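Local structure of putative nucleotide sugar epimerase/ dehydratase (Bordetella bronchiseptica, 2Q1S) at residues R258-L270 and F337-T350. The protein binds NADH in a Rossmann-type fold and probably acts as a nucleotide-sugar epimerase or dehydratase in bacterial O-antigen biosynthesis. Numbering follows the deposited sequence. Where two conformers were deposited one is given.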
loop_
_atom_site.group_PDB
_atom_site.type_symbol
_atom_site.label_atom_id
_atom_site.label_comp_id
_atom_site.label_asym_id
_atom_site.label_seq_id
_atom_site.Cartn_x
_atom_site.Cartn_y
_atom_site.Cartn_z
ATOM N N ARG A 258 -5.386 -21.747 16.696
ATOM C CA ARG A 258 -4.484 -21.328 15.628
ATOM C C ARG A 258 -3.943 -22.516 14.841
ATOM O O ARG A 258 -3.879 -23.634 15.363
ATOM C CB ARG A 258 -3.347 -20.526 16.229
ATOM C CG ARG A 258 -3.844 -19.299 16.989
ATOM C CD ARG A 258 -2.721 -18.334 17.192
ATOM N NE ARG A 258 -3.015 -17.388 18.264
ATOM C CZ ARG A 258 -2.214 -16.387 18.608
ATOM N NH1 ARG A 258 -1.080 -16.188 17.953
ATOM N NH2 ARG A 258 -2.553 -15.585 19.601
ATOM N N ASP A 259 -3.559 -22.269 13.585
ATOM C CA ASP A 259 -2.925 -23.283 12.761
ATOM C C ASP A 259 -1.411 -23.094 12.883
ATOM O O ASP A 259 -0.798 -22.441 12.046
ATOM C CB ASP A 259 -3.413 -23.127 11.306
ATOM C CG ASP A 259 -2.742 -24.089 10.337
ATOM O OD1 ASP A 259 -1.601 -24.520 10.615
ATOM O OD2 ASP A 259 -3.335 -24.383 9.273
ATOM N N PHE A 260 -0.816 -23.627 13.949
ATOM C CA PHE A 260 0.625 -23.467 14.147
ATOM C C PHE A 260 1.369 -24.287 13.101
ATOM O O PHE A 260 0.904 -25.370 12.700
ATOM C CB PHE A 260 1.046 -23.921 15.550
ATOM C CG PHE A 260 0.479 -23.074 16.654
ATOM C CD1 PHE A 260 1.040 -21.846 16.959
ATOM C CD2 PHE A 260 -0.641 -23.505 17.381
ATOM C CE1 PHE A 260 0.503 -21.046 17.975
ATOM C CE2 PHE A 260 -1.183 -22.713 18.390
ATOM C CZ PHE A 260 -0.604 -21.479 18.689
ATOM N N ILE A 261 2.522 -23.774 12.682
ATOM C CA ILE A 261 3.386 -24.483 11.730
ATOM C C ILE A 261 4.839 -24.349 12.177
ATOM O O ILE A 261 5.276 -23.270 12.559
ATOM C CB ILE A 261 3.189 -23.994 10.261
ATOM C CG1 ILE A 261 4.060 -24.819 9.292
ATOM C CG2 ILE A 261 3.412 -22.457 10.142
ATOM C CD1 ILE A 261 3.793 -24.568 7.833
ATOM N N PHE A 262 5.575 -25.464 12.142
ATOM C CA PHE A 262 6.951 -25.473 12.646
ATOM C C PHE A 262 7.870 -24.783 11.645
ATOM O O PHE A 262 7.715 -24.963 10.433
ATOM C CB PHE A 262 7.375 -26.925 12.899
ATOM C CG PHE A 262 8.728 -27.090 13.543
ATOM C CD1 PHE A 262 9.001 -26.548 14.789
ATOM C CD2 PHE A 262 9.731 -27.822 12.887
ATOM C CE1 PHE A 262 10.251 -26.752 15.396
ATOM C CE2 PHE A 262 11.003 -28.013 13.483
ATOM C CZ PHE A 262 11.263 -27.456 14.725
ATOM N N VAL A 263 8.860 -24.058 12.151
ATOM C CA VAL A 263 9.633 -23.165 11.304
ATOM C C VAL A 263 10.443 -23.912 10.224
ATOM O O VAL A 263 10.594 -23.412 9.123
ATOM C CB VAL A 263 10.566 -22.256 12.157
ATOM C CG1 VAL A 263 11.694 -23.080 12.893
ATOM C CG2 VAL A 263 11.136 -21.122 11.332
ATOM N N GLU A 264 10.930 -25.115 10.516
ATOM C CA GLU A 264 11.645 -25.871 9.499
ATOM C C GLU A 264 10.745 -26.277 8.341
ATOM O O GLU A 264 11.212 -26.361 7.217
ATOM C CB GLU A 264 12.318 -27.094 10.135
ATOM C CG GLU A 264 13.372 -26.658 11.211
ATOM C CD GLU A 264 14.110 -27.806 11.893
ATOM O OE1 GLU A 264 14.002 -28.969 11.431
ATOM O OE2 GLU A 264 14.810 -27.522 12.904
ATOM N N ASP A 265 9.461 -26.525 8.613
ATOM C CA ASP A 265 8.488 -26.748 7.538
ATOM C C ASP A 265 8.309 -25.454 6.720
ATOM O O ASP A 265 8.236 -25.522 5.491
ATOM C CB ASP A 265 7.127 -27.209 8.067
ATOM C CG ASP A 265 7.111 -28.712 8.451
ATOM O OD1 ASP A 265 7.985 -29.497 7.993
ATOM O OD2 ASP A 265 6.190 -29.089 9.201
ATOM N N VAL A 266 8.243 -24.307 7.389
ATOM C CA VAL A 266 8.114 -23.035 6.668
ATOM C C VAL A 266 9.352 -22.835 5.781
ATOM O O VAL A 266 9.208 -22.444 4.619
ATOM C CB VAL A 266 7.897 -21.844 7.638
ATOM C CG1 VAL A 266 8.017 -20.499 6.867
ATOM C CG2 VAL A 266 6.561 -21.994 8.354
ATOM N N ALA A 267 10.562 -23.046 6.318
ATOM C CA ALA A 267 11.755 -22.936 5.469
ATOM C C ALA A 267 11.679 -23.838 4.214
ATOM O O ALA A 267 11.949 -23.382 3.096
ATOM C CB ALA A 267 13.025 -23.184 6.242
ATOM N N ASN A 268 11.269 -25.097 4.393
ATOM C CA ASN A 268 11.112 -25.962 3.244
ATOM C C ASN A 268 10.009 -25.501 2.278
ATOM O O ASN A 268 10.144 -25.664 1.068
ATOM C CB ASN A 268 10.912 -27.420 3.674
ATOM C CG ASN A 268 12.195 -28.037 4.179
ATOM O OD1 ASN A 268 13.265 -27.791 3.611
ATOM N ND2 ASN A 268 12.105 -28.845 5.235
ATOM N N GLY A 269 8.926 -24.960 2.826
ATOM C CA GLY A 269 7.835 -24.371 2.011
ATOM C C GLY A 269 8.329 -23.214 1.158
ATOM O O GLY A 269 8.029 -23.159 -0.040
ATOM N N LEU A 270 9.135 -22.331 1.763
ATOM C CA LEU A 270 9.705 -21.205 1.039
ATOM C C LEU A 270 10.644 -21.701 -0.065
ATOM O O LEU A 270 10.608 -21.200 -1.193
ATOM C CB LEU A 270 10.505 -20.319 2.003
ATOM C CG LEU A 270 9.676 -19.464 2.983
ATOM C CD1 LEU A 270 10.563 -18.946 4.048
ATOM C CD2 LEU A 270 8.983 -18.275 2.247
ATOM N N PHE A 337 4.706 -30.128 -1.575
ATOM C CA PHE A 337 5.040 -29.717 -0.220
ATOM C C PHE A 337 3.903 -29.987 0.773
ATOM O O PHE A 337 2.755 -29.652 0.487
ATOM C CB PHE A 337 5.431 -28.229 -0.178
ATOM C CG PHE A 337 5.530 -27.699 1.218
ATOM C CD1 PHE A 337 6.692 -27.874 1.961
ATOM C CD2 PHE A 337 4.440 -27.101 1.820
ATOM C CE1 PHE A 337 6.767 -27.421 3.264
ATOM C CE2 PHE A 337 4.515 -26.638 3.121
ATOM C CZ PHE A 337 5.685 -26.806 3.846
ATOM N N SER A 338 4.224 -30.624 1.917
ATOM C CA SER A 338 3.307 -30.715 3.077
ATOM C C SER A 338 4.089 -30.436 4.372
ATOM O O SER A 338 5.237 -30.870 4.532
ATOM C CB SER A 338 2.570 -32.059 3.157
ATOM O OG SER A 338 3.505 -33.075 3.075
ATOM N N ALA A 339 3.469 -29.685 5.280
ATOM C CA ALA A 339 4.069 -29.368 6.579
ATOM C C ALA A 339 3.622 -30.434 7.589
ATOM O O ALA A 339 2.547 -30.316 8.188
ATOM C CB ALA A 339 3.636 -27.997 7.013
ATOM N N ASP A 340 4.460 -31.461 7.760
ATOM C CA ASP A 340 4.123 -32.680 8.519
ATOM C C ASP A 340 4.650 -32.758 9.970
ATOM O O ASP A 340 4.394 -33.746 10.670
ATOM C CB ASP A 340 4.555 -33.909 7.705
ATOM C CG ASP A 340 3.802 -34.022 6.387
ATOM O OD1 ASP A 340 2.707 -33.424 6.279
ATOM O OD2 ASP A 340 4.289 -34.714 5.465
ATOM N N VAL A 341 5.368 -31.733 10.433
ATOM C CA VAL A 341 5.840 -31.724 11.831
ATOM C C VAL A 341 4.664 -31.425 12.777
ATOM O O VAL A 341 4.043 -30.352 12.712
ATOM C CB VAL A 341 7.038 -30.751 12.078
ATOM C CG1 VAL A 341 7.482 -30.758 13.544
ATOM C CG2 VAL A 341 8.222 -31.089 11.168
ATOM N N SER A 342 4.364 -32.386 13.652
ATOM C CA SER A 342 3.236 -32.247 14.559
ATOM C C SER A 342 3.532 -31.233 15.633
ATOM O O SER A 342 4.693 -30.929 15.898
ATOM C CB SER A 342 2.931 -33.579 15.227
ATOM O OG SER A 342 4.006 -33.971 16.060
ATOM N N ILE A 343 2.473 -30.694 16.235
ATOM C CA ILE A 343 2.606 -29.732 17.325
ATOM C C ILE A 343 3.416 -30.337 18.497
ATOM O O ILE A 343 4.227 -29.647 19.114
ATOM C CB ILE A 343 1.206 -29.149 17.777
ATOM C CG1 ILE A 343 1.374 -27.887 18.665
ATOM C CG2 ILE A 343 0.296 -30.233 18.389
ATOM C CD1 ILE A 343 2.291 -26.810 18.123
ATOM N N ASP A 344 3.232 -31.628 18.763
ATOM C CA ASP A 344 4.023 -32.305 19.787
ATOM C C ASP A 344 5.516 -32.374 19.462
ATOM O O ASP A 344 6.349 -32.006 20.286
ATOM C CB ASP A 344 3.467 -33.699 20.066
ATOM C CG ASP A 344 2.142 -33.655 20.808
ATOM O OD1 ASP A 344 1.926 -32.717 21.605
ATOM O OD2 ASP A 344 1.309 -34.556 20.592
ATOM N N ASP A 345 5.860 -32.837 18.265
ATOM C CA ASP A 345 7.273 -32.919 17.884
ATOM C C ASP A 345 7.936 -31.538 17.783
ATOM O O ASP A 345 9.067 -31.347 18.266
ATOM C CB ASP A 345 7.468 -33.747 16.605
ATOM C CG ASP A 345 6.913 -35.179 16.724
ATOM O OD1 ASP A 345 6.701 -35.677 17.864
ATOM O OD2 ASP A 345 6.707 -35.825 15.667
ATOM N N GLY A 346 7.222 -30.570 17.197
ATOM C CA GLY A 346 7.782 -29.225 16.991
ATOM C C GLY A 346 8.029 -28.525 18.317
ATOM O O GLY A 346 9.071 -27.870 18.540
ATOM N N LEU A 347 7.093 -28.706 19.238
ATOM C CA LEU A 347 7.237 -28.148 20.589
ATOM C C LEU A 347 8.433 -28.726 21.370
ATOM O O LEU A 347 9.170 -27.984 21.987
ATOM C CB LEU A 347 5.941 -28.286 21.389
ATOM C CG LEU A 347 4.747 -27.348 21.139
ATOM C CD1 LEU A 347 3.529 -27.746 21.976
ATOM C CD2 LEU A 347 5.112 -25.862 21.331
ATOM N N ARG A 348 8.627 -30.045 21.319
ATOM C CA ARG A 348 9.827 -30.660 21.920
ATOM C C ARG A 348 11.111 -30.070 21.370
ATOM O O ARG A 348 12.003 -29.697 22.134
ATOM C CB ARG A 348 9.817 -32.184 21.737
ATOM C CG ARG A 348 8.864 -32.884 22.658
ATOM C CD ARG A 348 8.855 -34.376 22.421
ATOM N NE ARG A 348 7.760 -35.012 23.145
ATOM N N LYS A 349 11.198 -29.960 20.044
ATOM C CA LYS A 349 12.368 -29.378 19.405
ATOM C C LYS A 349 12.602 -27.934 19.853
ATOM O O LYS A 349 13.729 -27.535 20.116
ATOM C CB LYS A 349 12.272 -29.475 17.878
ATOM C CG LYS A 349 12.620 -30.861 17.356
ATOM C CD LYS A 349 12.237 -31.054 15.900
ATOM C CE LYS A 349 12.694 -32.422 15.352
ATOM N NZ LYS A 349 11.974 -32.741 14.082
ATOM N N THR A 350 11.526 -27.149 19.900
ATOM C CA THR A 350 11.594 -25.751 20.328
ATOM C C THR A 350 12.013 -25.581 21.776
ATOM O O THR A 350 12.894 -24.768 22.077
ATOM C CB THR A 350 10.236 -25.059 20.077
ATOM O OG1 THR A 350 9.860 -25.283 18.724
ATOM C CG2 THR A 350 10.337 -23.549 20.308
HETATM O O HOH W 1 4.479 -27.929 11.053
HETATM O O HOH W 2 7.346 -31.989 7.558
#
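Phe-337 lays one face of its ring over Gly-269, whose CA stands 3.7 Å from the ring centroid in a CH-pi contact; with no side chain there, the ring comes right down on the helix backbone. Next along, Ala-339 CB meets Ile-261 CD1 at 3.5 Å and also rests against CB of Asp-265. The carboxylate of Asp-265 ties the loop 339-341 to the first turn of helix 263-276: Val-341 N donates to the syn lone pair of Asp-265 OD2 (3.0 Å, 160° at the hydrogen). One water links OD2 with Phe-262 N and Val-341 O, and a second joins Asp-265 OD1 to Asp-340 N, so both carboxylate oxygens are held. Val-341 also sets CG1 against Phe-262 CD2 (3.8 Å). Ser-342 then N-caps helix 343-356, its OG accepting from Asp-345 N, while Ile-343 CD1 reaches CB of Phe-260. A chi1 of -175° swings the Phe-262 ring opposite its backbone N, toward this helix: Gly-346 CA lies over one face, the Lys-349 side chain crosses that of Phe-262 at about a right angle, CB and CD touching CZ, and Thr-350 OG1 sits in plane at the edge, 3.7 Å from CE1. The contact thus joins helix 343-356 to the junction of helix 263-276 and strand 257-262, which pairs with strand 203-212 in the Rossmann sheet; Tyr-212, helix 234-243 and helix 293-304 pack around Phe-260 and helix 343-356.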